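Probable glutathione S-transferase (Pseudomonas aeruginosa, PDB 6JWK) probably catalyses the glutathione-dependent isomerisation of maleylpyruvate to fumarylpyruvate as a zeta-class glutathione S-transferase homologue. Local coordinates at residues I162-L167 with L188-R193; G192-L195 with A199-R202. All coordinates share one frame; numbering follows the deposited sequence.

In the fold
From the N terminus the chain first builds the thioredoxin-like domain, which includes helix 10-22, and then the all-helical C-terminal domain that holds both contacts. Contact 1 closes a loop of twenty residues, more than half of them helical, by setting the start of helix 162-176 against helix 185-195. Contact 2 follows at once: the chain turns sharply and helix 198-203 sets off at a steep angle, its F200 packed against the end of helix 185-195. The two loops are consecutive rather than nested, overlapping by G192 and R193. They also meet in space, since E164 CG of contact 1 lies 3.4 Å from C194 SG of contact 2. Through A199 and F200 the series reaches helix 10-22.

Contact 1: residues I162-L167 with L188-R193; sequences IVECCL and LELEGR
L190 meets E164 and L167 between two helices; the nearest CA pair of the two segments, L167 and E191, is 7.5 Å apart. The apolar part is small. The CD1 methyl of L167 and the CD2 methyl of L190 lie 4.2 Å apart, and L190 CD1 is 4.0 Å from E164 CG, a loose packing in keeping with only 124 Å² buried between the segments. L190 reaches across because its CG is anti to the backbone N (chi1 175°). Its side chain crosses that of E164 at about a right angle, and E164 OE2 faces the fork of L190, 3.6 Å from each of CD1 and CD2.

Helices 162-176 and 185-195 belong to the C-terminal helical domain of the glutathione S-transferase fold, and E164 sits in the first turn of the former. Its carboxylate is held by two backbone donors: OE1 accepts the N-H of G161, just before the helix, while OE2 takes that of F155 in a preceding loop. The bend at chi2 (76°) folds the carboxylate back toward these donors, and two N-H groups probably help this buried acid to stay charged. F154 packs against both E164 and L190.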
# COMPACT_ATOMS: atom_id res chain seq x y z
N ILE B 162 11.87 6.32 -2.73
CA ILE B 162 10.65 5.50 -2.81
C ILE B 162 9.54 6.25 -3.56
O ILE B 162 8.78 5.62 -4.30
CB ILE B 162 10.21 5.03 -1.41
CG1 ILE B 162 9.09 4.00 -1.56
CG2 ILE B 162 9.83 6.18 -0.51
CD1 ILE B 162 8.68 3.34 -0.25
N VAL B 163 9.44 7.58 -3.45
CA VAL B 163 8.34 8.31 -4.11
C VAL B 163 8.48 8.17 -5.63
O VAL B 163 7.45 7.84 -6.34
CB VAL B 163 8.33 9.77 -3.63
CG1 VAL B 163 7.51 10.62 -4.54
CG2 VAL B 163 7.83 9.87 -2.20
N GLU B 164 9.71 8.35 -6.16
CA GLU B 164 9.96 8.33 -7.62
C GLU B 164 9.87 6.87 -8.07
O GLU B 164 9.45 6.61 -9.21
CB GLU B 164 11.29 9.00 -7.98
CG GLU B 164 11.27 10.53 -7.73
CD GLU B 164 11.39 10.99 -6.28
OE1 GLU B 164 11.92 10.20 -5.40
OE2 GLU B 164 10.95 12.15 -6.01
N CYS B 165 10.25 5.92 -7.22
CA CYS B 165 10.10 4.48 -7.59
C CYS B 165 8.61 4.19 -7.87
O CYS B 165 8.31 3.37 -8.76
CB CYS B 165 10.60 3.57 -6.49
SG CYS B 165 12.38 3.63 -6.22
N CYS B 166 7.68 4.85 -7.16
CA CYS B 166 6.23 4.61 -7.35
C CYS B 166 5.66 5.52 -8.45
O CYS B 166 4.81 5.06 -9.24
CB CYS B 166 5.47 4.82 -6.05
SG CYS B 166 5.93 3.60 -4.80
N LEU B 167 6.09 6.78 -8.53
CA LEU B 167 5.45 7.71 -9.49
C LEU B 167 5.81 7.40 -10.94
O LEU B 167 4.93 7.50 -11.82
CB LEU B 167 5.81 9.15 -9.13
CG LEU B 167 4.73 9.80 -8.26
CD1 LEU B 167 5.23 11.08 -7.57
CD2 LEU B 167 3.47 10.06 -9.10
N LEU B 188 4.90 15.82 -13.96
CA LEU B 188 5.60 15.69 -15.26
C LEU B 188 7.06 16.18 -15.12
O LEU B 188 7.98 15.48 -15.58
CB LEU B 188 4.86 16.42 -16.39
CG LEU B 188 3.49 15.83 -16.70
CD1 LEU B 188 2.75 16.68 -17.72
CD2 LEU B 188 3.62 14.39 -17.18
N GLU B 189 7.29 17.25 -14.42
CA GLU B 189 8.65 17.79 -14.28
C GLU B 189 9.49 16.79 -13.47
O GLU B 189 10.67 16.54 -13.82
CB GLU B 189 8.58 19.18 -13.65
CG GLU B 189 9.94 19.73 -13.29
CD GLU B 189 9.83 21.02 -12.50
OE1 GLU B 189 9.33 20.99 -11.33
OE2 GLU B 189 10.18 22.05 -13.08
N LEU B 190 8.93 16.23 -12.39
CA LEU B 190 9.71 15.29 -11.55
C LEU B 190 10.02 14.06 -12.40
O LEU B 190 11.12 13.54 -12.34
CB LEU B 190 8.89 14.94 -10.32
CG LEU B 190 9.47 13.89 -9.37
CD1 LEU B 190 10.86 14.28 -8.94
CD2 LEU B 190 8.52 13.68 -8.18
N GLU B 191 9.02 13.60 -13.14
CA GLU B 191 9.21 12.43 -14.02
C GLU B 191 10.38 12.70 -14.96
O GLU B 191 11.22 11.80 -15.10
CB GLU B 191 7.92 12.13 -14.76
CG GLU B 191 8.06 10.97 -15.71
CD GLU B 191 6.87 10.81 -16.65
OE1 GLU B 191 6.22 11.81 -16.90
OE2 GLU B 191 6.57 9.64 -17.11
N GLY B 192 10.43 13.87 -15.60
CA GLY B 192 11.52 14.25 -16.53
C GLY B 192 12.86 14.26 -15.83
O GLY B 192 13.83 13.71 -16.38
N ARG B 193 12.94 14.77 -14.59
CA ARG B 193 14.22 14.73 -13.86
C ARG B 193 14.67 13.29 -13.64
O ARG B 193 15.88 13.03 -13.69
CB ARG B 193 14.19 15.38 -12.48
CG ARG B 193 14.00 16.87 -12.56
CD ARG B 193 14.18 17.58 -11.24
NE ARG B 193 13.66 18.89 -11.58
CZ ARG B 193 12.97 19.66 -10.77
NH1 ARG B 193 12.67 19.26 -9.55
NH2 ARG B 193 12.60 20.86 -11.19

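Contact 2: residues G192-L195 with A199-R202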
# COMPACT_ATOMS: atom_id res chain seq x y z
N GLY B 192 10.43 13.87 -15.60
CA GLY B 192 11.52 14.25 -16.53
C GLY B 192 12.86 14.26 -15.83
O GLY B 192 13.83 13.71 -16.38
N ARG B 193 12.94 14.77 -14.59
CA ARG B 193 14.22 14.73 -13.86
C ARG B 193 14.67 13.29 -13.64
O ARG B 193 15.88 13.03 -13.69
CB ARG B 193 14.19 15.38 -12.48
CG ARG B 193 14.00 16.87 -12.56
CD ARG B 193 14.18 17.58 -11.24
NE ARG B 193 13.66 18.89 -11.58
CZ ARG B 193 12.97 19.66 -10.77
NH1 ARG B 193 12.67 19.26 -9.55
NH2 ARG B 193 12.60 20.86 -11.19
N CYS B 194 13.77 12.40 -13.28
CA CYS B 194 14.11 10.96 -13.09
C CYS B 194 14.58 10.30 -14.39
O CYS B 194 15.63 9.63 -14.39
CB CYS B 194 12.87 10.25 -12.55
SG CYS B 194 12.44 10.77 -10.87
N LEU B 195 13.80 10.43 -15.47
CA LEU B 195 14.08 9.75 -16.77
C LEU B 195 15.37 10.29 -17.40
O LEU B 195 15.92 9.58 -18.27
CB LEU B 195 12.92 9.93 -17.73
CG LEU B 195 11.60 9.36 -17.23
CD1 LEU B 195 10.52 9.51 -18.28
CD2 LEU B 195 11.74 7.90 -16.89
N ALA B 199 20.12 5.56 -14.00
CA ALA B 199 19.49 4.52 -13.15
C ALA B 199 18.06 4.28 -13.65
O ALA B 199 17.65 3.15 -13.81
CB ALA B 199 19.53 4.91 -11.68
N PHE B 200 17.30 5.33 -13.94
CA PHE B 200 15.91 5.15 -14.41
C PHE B 200 15.87 4.58 -15.83
O PHE B 200 14.98 3.73 -16.17
CB PHE B 200 15.16 6.47 -14.31
CG PHE B 200 14.73 6.79 -12.91
CD1 PHE B 200 15.61 7.38 -12.02
CD2 PHE B 200 13.41 6.56 -12.53
CE1 PHE B 200 15.18 7.70 -10.74
CE2 PHE B 200 12.99 6.90 -11.26
CZ PHE B 200 13.87 7.42 -10.35
N GLN B 201 16.75 5.09 -16.69
CA GLN B 201 16.80 4.60 -18.09
C GLN B 201 17.13 3.09 -18.09
O GLN B 201 16.44 2.37 -18.81
CB GLN B 201 17.84 5.38 -18.89
CG GLN B 201 17.49 6.85 -19.11
CD GLN B 201 18.71 7.69 -19.42
OE1 GLN B 201 19.85 7.21 -19.45
NE2 GLN B 201 18.51 8.97 -19.53
N ARG B 202 18.08 2.62 -17.27
CA ARG B 202 18.41 1.16 -17.16
C ARG B 202 17.18 0.37 -16.71
O ARG B 202 16.97 -0.78 -17.19
CB ARG B 202 19.51 0.92 -16.13
CG ARG B 202 20.88 1.39 -16.59
CD ARG B 202 21.79 1.54 -15.38
NE ARG B 202 22.22 0.22 -14.97
CZ ARG B 202 23.32 -0.39 -15.44
NH1 ARG B 202 23.63 -1.61 -15.03
NH2 ARG B 202 24.11 0.23 -16.30
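C194 lays its CB over one face of the F200 ring, a CH-pi contact with CB 3.5 Å from the ring centroid. The approach is only 9° off the ring normal, which puts the carbon almost exactly above the centre. Its nearest ring atom is F200 CE2, 3.6 Å from C194 CB. The sulfur joins from the same residue: C194 SG stands 4.2 Å from the F200 centroid in an oblique sulfur-aromatic contact, displaced toward the CZ end of the ring.

Backbone packing backs up the aromatic contact. C194 O is 3.2 Å from F200 CB and nearly as near to the first ring carbons, so the peptide carbonyl and the side chain of one residue lie along the same phenyl group. F200 presents its ring this way because CG is anti to its own carbonyl carbon (chi1 -78°), beside the backbone N. The nearest CA pair, L195 and F200, is separated by 5.5 Å.

A single hydrogen bond joins the segments, on the solvent-exposed side where L195 and Q201 lie. Q201 NE2 donates to L195 O at 2.9 Å, with an N-H...O angle of 143°; the bond is bent, and the acceptor lies somewhat out of the Q201 amide plane. L195 is the last residue of helix 185-195.

Beyond the two segments, E164 and V168 of helix 162-176 pack on C194 and F200, while I17 and L21 of helix 10-22 touch the F200 side chain. The arrangement is two consecutive helices joined by a short turn, at the end of the C-terminal helical domain of the glutathione S-transferase fold, where F200 and A199 bring helix 198-203 against helix 10-22 of the thioredoxin-like domain.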